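Local coordinates for phosphotriesterase homology protein (Escherichia coli, PDB 1BF6), which hydrolyses phosphorylated glyceryl acetates, and also aromatic acetates and propionates, using two zinc ions per subunit held in a TIM-barrel scaffold, at residues A10-H15 with Y255-L260; M39-T44 with H248-G253; D208-G211 with P217-K220; G232-V237 with Q275-V280. All coordinates share one frame; numbering follows the deposited sequence.

Interaction 1 (A10-H15 with Y255-L260); sequences AHEHLH and YGYDYL. With ZN (zinc ion), chain C.
Tyr257 meets Glu12, His13 and Leu14 in turn, where strand 7-12 ends and the His-X-His zinc motif of this barrel family runs on into the following loop. His11 opens the motif: CG anti to the backbone N (chi1 -172°) points His11 NE2 at the metal, 2.3 Å from the zinc ion. Glu12 instead leaves the chain toward 255-260, and its carboxylate slides past the edge of the Tyr257 ring, Glu12 OE1 being 3.4 Å from Tyr257 CD2 and the two planes 70° apart. This buried carboxylate is satisfied by Ser240 OG and by the backbone N atoms of Met241 and Ile243. His13 NE2 is 2.2 Å from the zinc ion, whose other protein ligands are Glu124 and Asp242, while Thr54 OG1 hydrogen-bonds to His13 ND1. The carbonyl O of His13 accepts a hydrogen bond from the phenol, Tyr257 OH to His13 O 2.7 Å, with the donor in the carbonyl plane and a C=O...donor angle of 152°. Leu14 completes the contact, Leu14 CD2 lying 3.9 Å from Tyr257 CZ at a slant to the ring; Met39 touches both residues. The phenol thus grips the backbone of a metal ligand, a second-shell bond consistent with fixing the position of His13, and the weakly positive ring edge next to the Glu12 carboxylate would be mildly favourable.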
loop_
_atom_site.group_PDB
_atom_site.type_symbol
_atom_site.label_atom_id
_atom_site.label_comp_id
_atom_site.label_asym_id
_atom_site.label_seq_id
_atom_site.Cartn_x
_atom_site.Cartn_y
_atom_site.Cartn_z
ATOM N N ALA A 10 2.663 -4.427 3.561
ATOM C CA ALA A 10 1.356 -3.986 3.062
ATOM C C ALA A 10 1.283 -2.903 1.988
ATOM O O ALA A 10 0.219 -2.701 1.400
ATOM C CB ALA A 10 0.478 -3.584 4.249
ATOM N N HIS A 11 2.394 -2.220 1.720
ATOM C CA HIS A 11 2.384 -1.128 0.738
ATOM C C HIS A 11 3.775 -0.837 0.205
ATOM O O HIS A 11 4.540 -0.102 0.826
ATOM C CB HIS A 11 1.837 0.137 1.390
ATOM C CG HIS A 11 1.600 1.259 0.426
ATOM N ND1 HIS A 11 0.353 1.792 0.160
ATOM C CD2 HIS A 11 2.473 1.942 -0.362
ATOM C CE1 HIS A 11 0.491 2.757 -0.750
ATOM N NE2 HIS A 11 1.753 2.882 -1.095
ATOM N N GLU A 12 4.071 -1.377 -0.968
ATOM C CA GLU A 12 5.371 -1.199 -1.591
ATOM C C GLU A 12 5.277 -1.018 -3.097
ATOM O O GLU A 12 4.226 -1.234 -3.710
ATOM C CB GLU A 12 6.242 -2.435 -1.340
ATOM C CG GLU A 12 6.525 -2.741 0.121
ATOM C CD GLU A 12 7.230 -1.613 0.834
ATOM O OE1 GLU A 12 7.938 -0.815 0.180
ATOM O OE2 GLU A 12 7.076 -1.517 2.064
ATOM N N HIS A 13 6.399 -0.620 -3.683
ATOM C CA HIS A 13 6.517 -0.483 -5.119
ATOM C C HIS A 13 7.766 -1.233 -5.506
ATOM O O HIS A 13 8.805 -1.039 -4.878
ATOM C CB HIS A 13 6.667 0.979 -5.527
ATOM C CG HIS A 13 5.461 1.798 -5.229
ATOM N ND1 HIS A 13 4.335 1.821 -6.024
ATOM C CD2 HIS A 13 5.169 2.559 -4.149
ATOM C CE1 HIS A 13 3.417 2.563 -5.412
ATOM N NE2 HIS A 13 3.883 3.029 -4.274
ATOM N N LEU A 14 7.640 -2.154 -6.458
ATOM C CA LEU A 14 8.777 -2.918 -6.972
ATOM C C LEU A 14 9.164 -2.339 -8.330
ATOM O O LEU A 14 10.335 -2.354 -8.722
ATOM C CB LEU A 14 8.425 -4.396 -7.096
ATOM C CG LEU A 14 8.073 -5.023 -5.745
ATOM C CD1 LEU A 14 7.872 -6.513 -5.928
ATOM C CD2 LEU A 14 9.189 -4.748 -4.748
ATOM N N HIS A 15 8.154 -1.880 -9.069
ATOM C CA HIS A 15 8.386 -1.256 -10.352
ATOM C C HIS A 15 7.378 -0.138 -10.531
ATOM O O HIS A 15 6.191 -0.374 -10.767
ATOM C CB HIS A 15 8.299 -2.235 -11.519
ATOM C CG HIS A 15 8.580 -1.595 -12.844
ATOM N ND1 HIS A 15 7.773 -0.615 -13.380
ATOM C CD2 HIS A 15 9.597 -1.767 -13.723
ATOM C CE1 HIS A 15 8.279 -0.210 -14.533
ATOM N NE2 HIS A 15 9.385 -0.894 -14.764
ATOM N N TYR A 255 18.239 2.865 2.452
ATOM C CA TYR A 255 17.928 1.989 3.575
ATOM C C TYR A 255 17.314 0.636 3.220
ATOM O O TYR A 255 17.387 -0.300 4.018
ATOM C CB TYR A 255 17.052 2.735 4.586
ATOM C CG TYR A 255 15.874 3.459 3.966
ATOM C CD1 TYR A 255 16.012 4.759 3.457
ATOM C CD2 TYR A 255 14.619 2.852 3.887
ATOM C CE1 TYR A 255 14.922 5.437 2.883
ATOM C CE2 TYR A 255 13.525 3.524 3.313
ATOM C CZ TYR A 255 13.686 4.807 2.814
ATOM O OH TYR A 255 12.617 5.450 2.225
ATOM N N GLY A 256 16.715 0.538 2.032
ATOM C CA GLY A 256 16.102 -0.710 1.590
ATOM C C GLY A 256 14.786 -1.107 2.261
ATOM O O GLY A 256 14.384 -0.542 3.300
ATOM N N TYR A 257 14.114 -2.087 1.656
ATOM C CA TYR A 257 12.840 -2.599 2.172
ATOM C C TYR A 257 12.994 -3.258 3.539
ATOM O O TYR A 257 12.157 -3.058 4.424
ATOM C CB TYR A 257 12.235 -3.632 1.217
ATOM C CG TYR A 257 11.954 -3.124 -0.174
ATOM C CD1 TYR A 257 12.963 -3.068 -1.127
ATOM C CD2 TYR A 257 10.667 -2.712 -0.543
ATOM C CE1 TYR A 257 12.716 -2.620 -2.401
ATOM C CE2 TYR A 257 10.400 -2.259 -1.830
ATOM C CZ TYR A 257 11.435 -2.217 -2.753
ATOM O OH TYR A 257 11.208 -1.771 -4.028
ATOM N N ASP A 258 14.069 -4.026 3.716
ATOM C CA ASP A 258 14.297 -4.718 4.988
ATOM C C ASP A 258 14.659 -3.833 6.175
ATOM O O ASP A 258 14.929 -4.341 7.256
ATOM C CB ASP A 258 15.289 -5.877 4.830
ATOM C CG ASP A 258 16.732 -5.421 4.580
ATOM O OD1 ASP A 258 17.001 -4.216 4.371
ATOM O OD2 ASP A 258 17.605 -6.309 4.583
ATOM N N TYR A 259 14.687 -2.517 5.967
ATOM C CA TYR A 259 14.955 -1.570 7.047
ATOM C C TYR A 259 13.879 -1.784 8.111
ATOM O O TYR A 259 14.114 -1.590 9.300
ATOM C CB TYR A 259 14.874 -0.133 6.520
ATOM C CG TYR A 259 15.008 0.938 7.564
ATOM C CD1 TYR A 259 13.892 1.436 8.243
ATOM C CD2 TYR A 259 16.251 1.499 7.843
ATOM C CE1 TYR A 259 14.018 2.474 9.174
ATOM C CE2 TYR A 259 16.385 2.533 8.761
ATOM C CZ TYR A 259 15.271 3.012 9.419
ATOM O OH TYR A 259 15.426 4.033 10.320
ATOM N N LEU A 260 12.688 -2.181 7.663
ATOM C CA LEU A 260 11.574 -2.429 8.569
ATOM C C LEU A 260 11.962 -3.478 9.608
ATOM O O LEU A 260 11.663 -3.326 10.790
ATOM C CB LEU A 260 10.357 -2.934 7.774
ATOM C CG LEU A 260 9.090 -3.276 8.562
ATOM C CD1 LEU A 260 8.512 -2.031 9.198
ATOM C CD2 LEU A 260 8.061 -3.920 7.632
HETATM ZN ZN ZN C . 2.922 4.077 -2.643
#

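Interaction 2 (M39-T44 with H248-G253); sequences MNDLMT and HLKANG
Bends at chi3 (-67°) and chi4 (-71°) curl the end of Lys250 onto the carboxylate of Asp41, whose own CG lies beside its backbone N, anti to the carbonyl carbon. The resulting salt bridge lies at the periphery of the TIM barrel, tying helix 32-44 to the loop between strand 237-239 and helix 259-270. The two side chains arrive from opposite directions, and the CA atoms of Asp41 and Lys250 stay 10.6 Å apart, so the link is made by the side-chain ends alone. Lys250 NZ gives a hydrogen bond of 2.8 Å to Asp41 OD2, which accepts it on its anti lone pair, the one turned away from the other oxygen. Glu38, one turn earlier on the same helix, and Asp258 also pair with this ammonium group, so three carboxylates share one positive charge; their negative charge would probably stabilise the protonated lysine. Both backbones are locally braced: Thr44 OG1 donates to Asp41 O at 3.0 Å near the helix end, and Gly253 N reaches Lys250 O at 2.9 Å, closing the turn that carries the lysine. Beside the bridge itself, the methylene carbon Lys250 CE comes within 3.3 Å of Asp41 OD2.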
loop_
_atom_site.group_PDB
_atom_site.type_symbol
_atom_site.label_atom_id
_atom_site.label_comp_id
_atom_site.label_asym_id
_atom_site.label_seq_id
_atom_site.Cartn_x
_atom_site.Cartn_y
_atom_site.Cartn_z
ATOM N N MET A 39 14.592 -8.302 -2.328
ATOM C CA MET A 39 13.555 -9.289 -2.019
ATOM C C MET A 39 14.190 -10.489 -1.330
ATOM O O MET A 39 13.601 -11.054 -0.419
ATOM C CB MET A 39 12.772 -9.704 -3.275
ATOM C CG MET A 39 11.956 -8.567 -3.917
ATOM S SD MET A 39 10.764 -7.733 -2.845
ATOM C CE MET A 39 11.581 -6.116 -2.555
ATOM N N ASN A 40 15.406 -10.852 -1.738
ATOM C CA ASN A 40 16.123 -11.958 -1.102
ATOM C C ASN A 40 16.433 -11.592 0.354
ATOM O O ASN A 40 16.331 -12.438 1.245
ATOM C CB ASN A 40 17.421 -12.282 -1.847
ATOM C CG ASN A 40 17.181 -12.977 -3.175
ATOM O OD1 ASN A 40 18.022 -12.926 -4.075
ATOM N ND2 ASN A 40 16.052 -13.651 -3.295
ATOM N N ASP A 41 16.781 -10.326 0.598
ATOM C CA ASP A 41 17.072 -9.850 1.955
ATOM C C ASP A 41 15.799 -9.936 2.804
ATOM O O ASP A 41 15.839 -10.306 3.979
ATOM C CB ASP A 41 17.557 -8.391 1.938
ATOM C CG ASP A 41 18.902 -8.207 1.233
ATOM O OD1 ASP A 41 19.521 -9.205 0.798
ATOM O OD2 ASP A 41 19.328 -7.039 1.105
ATOM N N LEU A 42 14.671 -9.559 2.207
ATOM C CA LEU A 42 13.397 -9.623 2.907
ATOM C C LEU A 42 13.072 -11.074 3.286
ATOM O O LEU A 42 12.618 -11.338 4.397
ATOM C CB LEU A 42 12.267 -9.059 2.034
ATOM C CG LEU A 42 12.128 -7.546 1.875
ATOM C CD1 LEU A 42 10.936 -7.260 0.949
ATOM C CD2 LEU A 42 11.936 -6.873 3.222
ATOM N N MET A 43 13.322 -11.992 2.357
ATOM C CA MET A 43 13.056 -13.422 2.549
ATOM C C MET A 43 13.814 -13.973 3.765
ATOM O O MET A 43 13.273 -14.779 4.524
ATOM C CB MET A 43 13.457 -14.215 1.289
ATOM C CG MET A 43 12.657 -13.920 0.008
ATOM S SD MET A 43 11.065 -14.729 -0.027
ATOM C CE MET A 43 11.508 -16.325 -0.637
ATOM N N THR A 44 15.050 -13.516 3.973
ATOM C CA THR A 44 15.849 -13.996 5.114
ATOM C C THR A 44 15.274 -13.553 6.471
ATOM O O THR A 44 15.511 -14.197 7.501
ATOM C CB THR A 44 17.354 -13.589 4.978
ATOM O OG1 THR A 44 17.528 -12.258 5.480
ATOM C CG2 THR A 44 17.794 -13.596 3.518
ATOM N N HIS A 248 16.309 4.953 -2.451
ATOM C CA HIS A 248 15.841 4.236 -1.262
ATOM C C HIS A 248 16.509 2.850 -1.175
ATOM O O HIS A 248 16.560 2.243 -0.104
ATOM C CB HIS A 248 14.310 4.055 -1.294
ATOM C CG HIS A 248 13.531 5.330 -1.165
ATOM N ND1 HIS A 248 12.239 5.460 -1.631
ATOM C CD2 HIS A 248 13.839 6.515 -0.585
ATOM C CE1 HIS A 248 11.781 6.663 -1.338
ATOM N NE2 HIS A 248 12.734 7.324 -0.703
ATOM N N LEU A 249 16.982 2.347 -2.311
ATOM C CA LEU A 249 17.628 1.044 -2.397
ATOM C C LEU A 249 19.015 1.062 -1.743
ATOM O O LEU A 249 19.727 2.057 -1.815
ATOM C CB LEU A 249 17.744 0.614 -3.859
ATOM C CG LEU A 249 16.431 0.597 -4.673
ATOM C CD1 LEU A 249 16.711 0.029 -6.063
ATOM C CD2 LEU A 249 15.360 -0.218 -3.958
ATOM N N LYS A 250 19.373 -0.035 -1.079
ATOM C CA LYS A 250 20.667 -0.131 -0.397
ATOM C C LYS A 250 21.859 0.033 -1.346
ATOM O O LYS A 250 22.830 0.702 -1.001
ATOM C CB LYS A 250 20.769 -1.442 0.408
ATOM C CG LYS A 250 19.743 -1.527 1.550
ATOM C CD LYS A 250 20.082 -2.572 2.605
ATOM C CE LYS A 250 20.007 -3.986 2.077
ATOM N NZ LYS A 250 18.603 -4.407 1.814
ATOM N N ALA A 251 21.772 -0.555 -2.540
ATOM C CA ALA A 251 22.839 -0.460 -3.540
ATOM C C ALA A 251 23.131 0.991 -3.953
ATOM O O ALA A 251 24.209 1.281 -4.470
ATOM C CB ALA A 251 22.495 -1.296 -4.769
ATOM N N ASN A 252 22.159 1.880 -3.743
ATOM C CA ASN A 252 22.301 3.300 -4.068
ATOM C C ASN A 252 22.508 4.166 -2.828
ATOM O O ASN A 252 22.281 5.370 -2.861
ATOM C CB ASN A 252 21.081 3.792 -4.854
ATOM C CG ASN A 252 20.967 3.137 -6.199
ATOM O OD1 ASN A 252 21.964 2.946 -6.888
ATOM N ND2 ASN A 252 19.750 2.757 -6.578
ATOM N N GLY A 253 22.931 3.543 -1.728
ATOM C CA GLY A 253 23.166 4.274 -0.491
ATOM C C GLY A 253 21.932 4.519 0.348
ATOM O O GLY A 253 21.943 5.365 1.238
#

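Interaction 3 (D208-G211 with P217-K220); sequences DTIG and PDEK
Gly211 and Asp218 form the tight part of this contact, where the loop after strand 204-207 meets the first turn of helix 218-230, in a strand-loop-helix unit of the TIM barrel. Gly211 N lies 2.9 Å from Asp218 OD1, and the N-H...acceptor angle of 166° shows a nearly straight hydrogen bond, made on the syn lone pair, the side of the other carboxylate oxygen. Asp218 CG stands beside its own backbone N (chi1 -83°), which turns the carboxylate toward Gly211 N. The same oxygen, Asp218 OD1, lies 3.7 Å from Ile210 CA, and Ile210 CG2 is 4.0 Å away from it where the two side chains cross at about a right angle. Outside the pair, Leu260 and Phe264 pack on Ile210, and Tyr259 and Phe264 touch Asp218, so helix 259-270 covers this side.

The other side is looser. Pro217 takes the N-cap position, its O receiving Lys220 N at 2.9 Å, and its side chain turns from the loop. Glu219 and Lys220, the latter extended beyond CB, are exposed, and their side chains make no contact with 208-211.

Asp218 OD1 also forms a salt bridge with Arg221, which in turn bonds through NH2 to Thr209 OG1. One carboxylate oxygen therefore joins a backbone N-H to a guanidinium group. The charge of Arg221 would be expected to keep Asp218 ionised, and the geometry is consistent with Asp218 tying the loop to the helix start.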
loop_
_atom_site.group_PDB
_atom_site.type_symbol
_atom_site.label_atom_id
_atom_site.label_comp_id
_atom_site.label_asym_id
_atom_site.label_seq_id
_atom_site.Cartn_x
_atom_site.Cartn_y
_atom_site.Cartn_z
ATOM N N ASP A 208 2.785 2.980 6.865
ATOM C CA ASP A 208 3.583 2.530 5.717
ATOM C C ASP A 208 4.646 3.490 5.178
ATOM O O ASP A 208 5.132 3.295 4.057
ATOM C CB ASP A 208 2.659 2.117 4.559
ATOM C CG ASP A 208 1.627 3.185 4.220
ATOM O OD1 ASP A 208 1.888 4.382 4.453
ATOM O OD2 ASP A 208 0.526 2.815 3.750
ATOM N N THR A 209 4.970 4.529 5.941
ATOM C CA THR A 209 6.002 5.479 5.524
ATOM C C THR A 209 7.199 5.388 6.494
ATOM O O THR A 209 7.940 6.360 6.704
ATOM C CB THR A 209 5.465 6.925 5.442
ATOM O OG1 THR A 209 4.945 7.338 6.711
ATOM C CG2 THR A 209 4.352 7.035 4.373
ATOM N N ILE A 210 7.358 4.204 7.085
ATOM C CA ILE A 210 8.445 3.934 8.022
ATOM C C ILE A 210 9.780 4.231 7.345
ATOM O O ILE A 210 10.021 3.776 6.228
ATOM C CB ILE A 210 8.395 2.464 8.485
ATOM C CG1 ILE A 210 7.223 2.272 9.459
ATOM C CG2 ILE A 210 9.719 2.044 9.133
ATOM C CD1 ILE A 210 6.765 0.822 9.591
ATOM N N GLY A 211 10.621 5.020 8.017
ATOM C CA GLY A 211 11.922 5.373 7.459
ATOM C C GLY A 211 11.959 6.742 6.792
ATOM O O GLY A 211 13.038 7.274 6.537
ATOM N N PRO A 217 9.058 11.687 12.067
ATOM C CA PRO A 217 9.997 10.757 12.711
ATOM C C PRO A 217 9.472 9.383 13.155
ATOM O O PRO A 217 8.371 9.270 13.701
ATOM C CB PRO A 217 10.530 11.578 13.885
ATOM C CG PRO A 217 9.360 12.419 14.272
ATOM C CD PRO A 217 8.739 12.828 12.951
ATOM N N ASP A 218 10.281 8.350 12.924
ATOM C CA ASP A 218 9.951 6.973 13.321
ATOM C C ASP A 218 9.636 6.889 14.817
ATOM O O ASP A 218 8.832 6.051 15.241
ATOM C CB ASP A 218 11.097 6.000 12.998
ATOM C CG ASP A 218 11.089 5.514 11.556
ATOM O OD1 ASP A 218 10.067 5.667 10.841
ATOM O OD2 ASP A 218 12.120 4.956 11.127
ATOM N N GLU A 219 10.291 7.734 15.613
ATOM C CA GLU A 219 10.060 7.764 17.056
ATOM C C GLU A 219 8.591 8.081 17.350
ATOM O O GLU A 219 8.001 7.549 18.295
ATOM C CB GLU A 219 10.958 8.814 17.723
ATOM C CG GLU A 219 10.733 8.936 19.227
ATOM C CD GLU A 219 11.586 10.022 19.885
ATOM O OE1 GLU A 219 12.316 10.743 19.161
ATOM O OE2 GLU A 219 11.521 10.155 21.134
ATOM N N LYS A 220 8.008 8.959 16.538
ATOM C CA LYS A 220 6.611 9.331 16.703
ATOM C C LYS A 220 5.671 8.262 16.145
ATOM O O LYS A 220 4.564 8.103 16.644
ATOM C CB LYS A 220 6.341 10.703 16.103
ATOM C CG LYS A 220 7.006 11.813 16.885
ATOM C CD LYS A 220 6.578 13.185 16.414
ATOM C CE LYS A 220 7.204 14.254 17.305
ATOM N NZ LYS A 220 6.686 15.619 17.012
#

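Interaction 4 (G232-V237 with Q275-V280); sequences GLLNRV and QADVDV
Leu234 and Val280 lie against each other where the short 3-10 segment leading into strand 237-239 meets helix 275-289, the last helix of this TIM barrel. Leu234 has CG beside its backbone N (chi1 -65°) and an extended outer torsion (chi2 -174°), which sends CD1 obliquely over Asp277: Leu234 CD1 is 3.7 Å from Asp277 CB and touches the aliphatic base of that residue. The acid end goes to Arg229 of helix 218-230, whose NE forms a salt bridge with Asp277 OD2. One turn further on, Val280 CG1 stands anti to the backbone N (chi1 165°) and rests against the 3-10 backbone more closely than against any side chain. It lies 3.5 Å from Leu234 O and 3.9 Å from Asn235 CA, with Leu234 CB more distant, 4.3 Å from Val280 CG1.

Asn235 leads its amide away from 275-280, its side chain touching Asn285, and its carbonyl O accepts Arg236 NH1 at 3.0 Å; Asn235 O lies close to the guanidinium plane, whereas Arg236 NH1 stands well above the carbonyl plane. On the helix, Gln275 NE2 reaches Asp279 OD1 at 3.0 Å, coming from above the carboxylate plane. Tyr7 OH bonds to the same oxygen, and Asp279 is a beta-D-glucose-binding residue.

No hydrogen bond joins the two segments. Leu234 O, with Val280 CG1 against it, is satisfied by Val237 N of its own segment and by Asn285 ND2, further along helix 275-289, so van der Waals contact carries this interface while the polar groups find partners around it.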
loop_
_atom_site.group_PDB
_atom_site.type_symbol
_atom_site.label_atom_id
_atom_site.label_comp_id
_atom_site.label_asym_id
_atom_site.label_seq_id
_atom_site.Cartn_x
_atom_site.Cartn_y
_atom_site.Cartn_z
ATOM N N GLY A 232 -5.612 -2.063 22.693
ATOM C CA GLY A 232 -5.927 -3.363 22.122
ATOM C C GLY A 232 -6.386 -3.305 20.674
ATOM O O GLY A 232 -7.162 -4.162 20.232
ATOM N N LEU A 233 -5.837 -2.347 19.924
ATOM C CA LEU A 233 -6.209 -2.127 18.520
ATOM C C LEU A 233 -5.216 -2.627 17.452
ATOM O O LEU A 233 -5.397 -2.358 16.261
ATOM C CB LEU A 233 -6.518 -0.630 18.303
ATOM C CG LEU A 233 -7.551 0.003 19.248
ATOM C CD1 LEU A 233 -7.608 1.497 19.076
ATOM C CD2 LEU A 233 -8.928 -0.617 19.045
ATOM N N LEU A 234 -4.193 -3.380 17.855
ATOM C CA LEU A 234 -3.208 -3.883 16.894
ATOM C C LEU A 234 -3.749 -4.777 15.786
ATOM O O LEU A 234 -3.105 -4.923 14.745
ATOM C CB LEU A 234 -2.044 -4.593 17.595
ATOM C CG LEU A 234 -1.124 -3.771 18.505
ATOM C CD1 LEU A 234 0.026 -4.673 18.962
ATOM C CD2 LEU A 234 -0.564 -2.567 17.771
ATOM N N ASN A 235 -4.919 -5.379 15.987
ATOM C CA ASN A 235 -5.482 -6.238 14.942
ATOM C C ASN A 235 -6.032 -5.447 13.737
ATOM O O ASN A 235 -6.584 -6.041 12.810
ATOM C CB ASN A 235 -6.560 -7.185 15.505
ATOM C CG ASN A 235 -7.768 -6.445 16.068
ATOM O OD1 ASN A 235 -7.722 -5.238 16.354
ATOM N ND2 ASN A 235 -8.861 -7.183 16.256
ATOM N N ARG A 236 -5.874 -4.123 13.753
ATOM C CA ARG A 236 -6.337 -3.279 12.642
ATOM C C ARG A 236 -5.205 -2.466 12.004
ATOM O O ARG A 236 -5.447 -1.655 11.107
ATOM C CB ARG A 236 -7.458 -2.333 13.098
ATOM C CG ARG A 236 -8.806 -3.015 13.294
ATOM C CD ARG A 236 -9.244 -3.734 12.029
ATOM N NE ARG A 236 -10.520 -4.416 12.229
ATOM C CZ ARG A 236 -10.655 -5.703 12.548
ATOM N NH1 ARG A 236 -9.593 -6.487 12.702
ATOM N NH2 ARG A 236 -11.865 -6.194 12.788
ATOM N N VAL A 237 -3.969 -2.734 12.436
ATOM C CA VAL A 237 -2.783 -2.023 11.953
ATOM C C VAL A 237 -1.855 -2.877 11.096
ATOM O O VAL A 237 -1.547 -4.024 11.444
ATOM C CB VAL A 237 -1.950 -1.458 13.145
ATOM C CG1 VAL A 237 -0.711 -0.722 12.638
ATOM C CG2 VAL A 237 -2.782 -0.532 13.980
ATOM N N GLN A 275 7.117 -9.987 20.507
ATOM C CA GLN A 275 7.212 -10.483 19.143
ATOM C C GLN A 275 5.822 -10.888 18.621
ATOM O O GLN A 275 5.581 -10.853 17.412
ATOM C CB GLN A 275 8.186 -11.653 19.051
ATOM C CG GLN A 275 8.503 -12.104 17.633
ATOM C CD GLN A 275 9.069 -10.993 16.760
ATOM O OE1 GLN A 275 10.025 -10.323 17.124
ATOM N NE2 GLN A 275 8.468 -10.797 15.600
ATOM N N ALA A 276 4.930 -11.267 19.537
ATOM C CA ALA A 276 3.561 -11.649 19.188
ATOM C C ALA A 276 2.833 -10.400 18.687
ATOM O O ALA A 276 2.076 -10.479 17.726
ATOM C CB ALA A 276 2.839 -12.220 20.402
ATOM N N ASP A 277 3.035 -9.270 19.372
ATOM C CA ASP A 277 2.435 -7.982 18.979
ATOM C C ASP A 277 2.887 -7.668 17.543
ATOM O O ASP A 277 2.090 -7.257 16.696
ATOM C CB ASP A 277 2.921 -6.824 19.870
ATOM C CG ASP A 277 2.349 -6.848 21.281
ATOM O OD1 ASP A 277 1.216 -7.329 21.497
ATOM O OD2 ASP A 277 3.051 -6.345 22.189
ATOM N N VAL A 278 4.182 -7.843 17.290
ATOM C CA VAL A 278 4.755 -7.595 15.970
ATOM C C VAL A 278 4.117 -8.515 14.923
ATOM O O VAL A 278 3.706 -8.061 13.855
ATOM C CB VAL A 278 6.303 -7.826 15.978
ATOM C CG1 VAL A 278 6.874 -7.770 14.552
ATOM C CG2 VAL A 278 6.993 -6.809 16.886
ATOM N N ASP A 279 4.000 -9.803 15.253
ATOM C CA ASP A 279 3.437 -10.787 14.325
ATOM C C ASP A 279 1.965 -10.544 13.983
ATOM O O ASP A 279 1.508 -10.937 12.916
ATOM C CB ASP A 279 3.687 -12.227 14.819
ATOM C CG ASP A 279 5.175 -12.621 14.772
ATOM O OD1 ASP A 279 6.001 -11.820 14.280
ATOM O OD2 ASP A 279 5.522 -13.743 15.209
ATOM N N VAL A 280 1.237 -9.880 14.874
ATOM C CA VAL A 280 -0.164 -9.563 14.604
ATOM C C VAL A 280 -0.196 -8.597 13.405
ATOM O O VAL A 280 -0.930 -8.818 12.431
ATOM C CB VAL A 280 -0.851 -8.910 15.824
ATOM C CG1 VAL A 280 -2.175 -8.269 15.421
ATOM C CG2 VAL A 280 -1.116 -9.959 16.888
#

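All four interactions belong to one TIM barrel. Interaction 1, at the zinc site, touches interactions 2 and 3 but not 4. Centre to centre it is about 8 Å from interaction 2, joined by a probable hydrogen bond from Gly256 N to His248 O (2.7 Å), and about 13 Å from interaction 3, with Leu260 CD1 3.4 Å from Ile210 CD1. Both are nested in the chain loop it closes. Interaction 4 crosses it in sequence, its centre about 17 Å from that of interaction 3 and about 25 Å from that of interaction 2. Helix 259-270 starts within 255-260 and packs on Ile210, Gly211 and Asp218, bringing the chain's closing part against the first strand-helix unit and the 208-220 region.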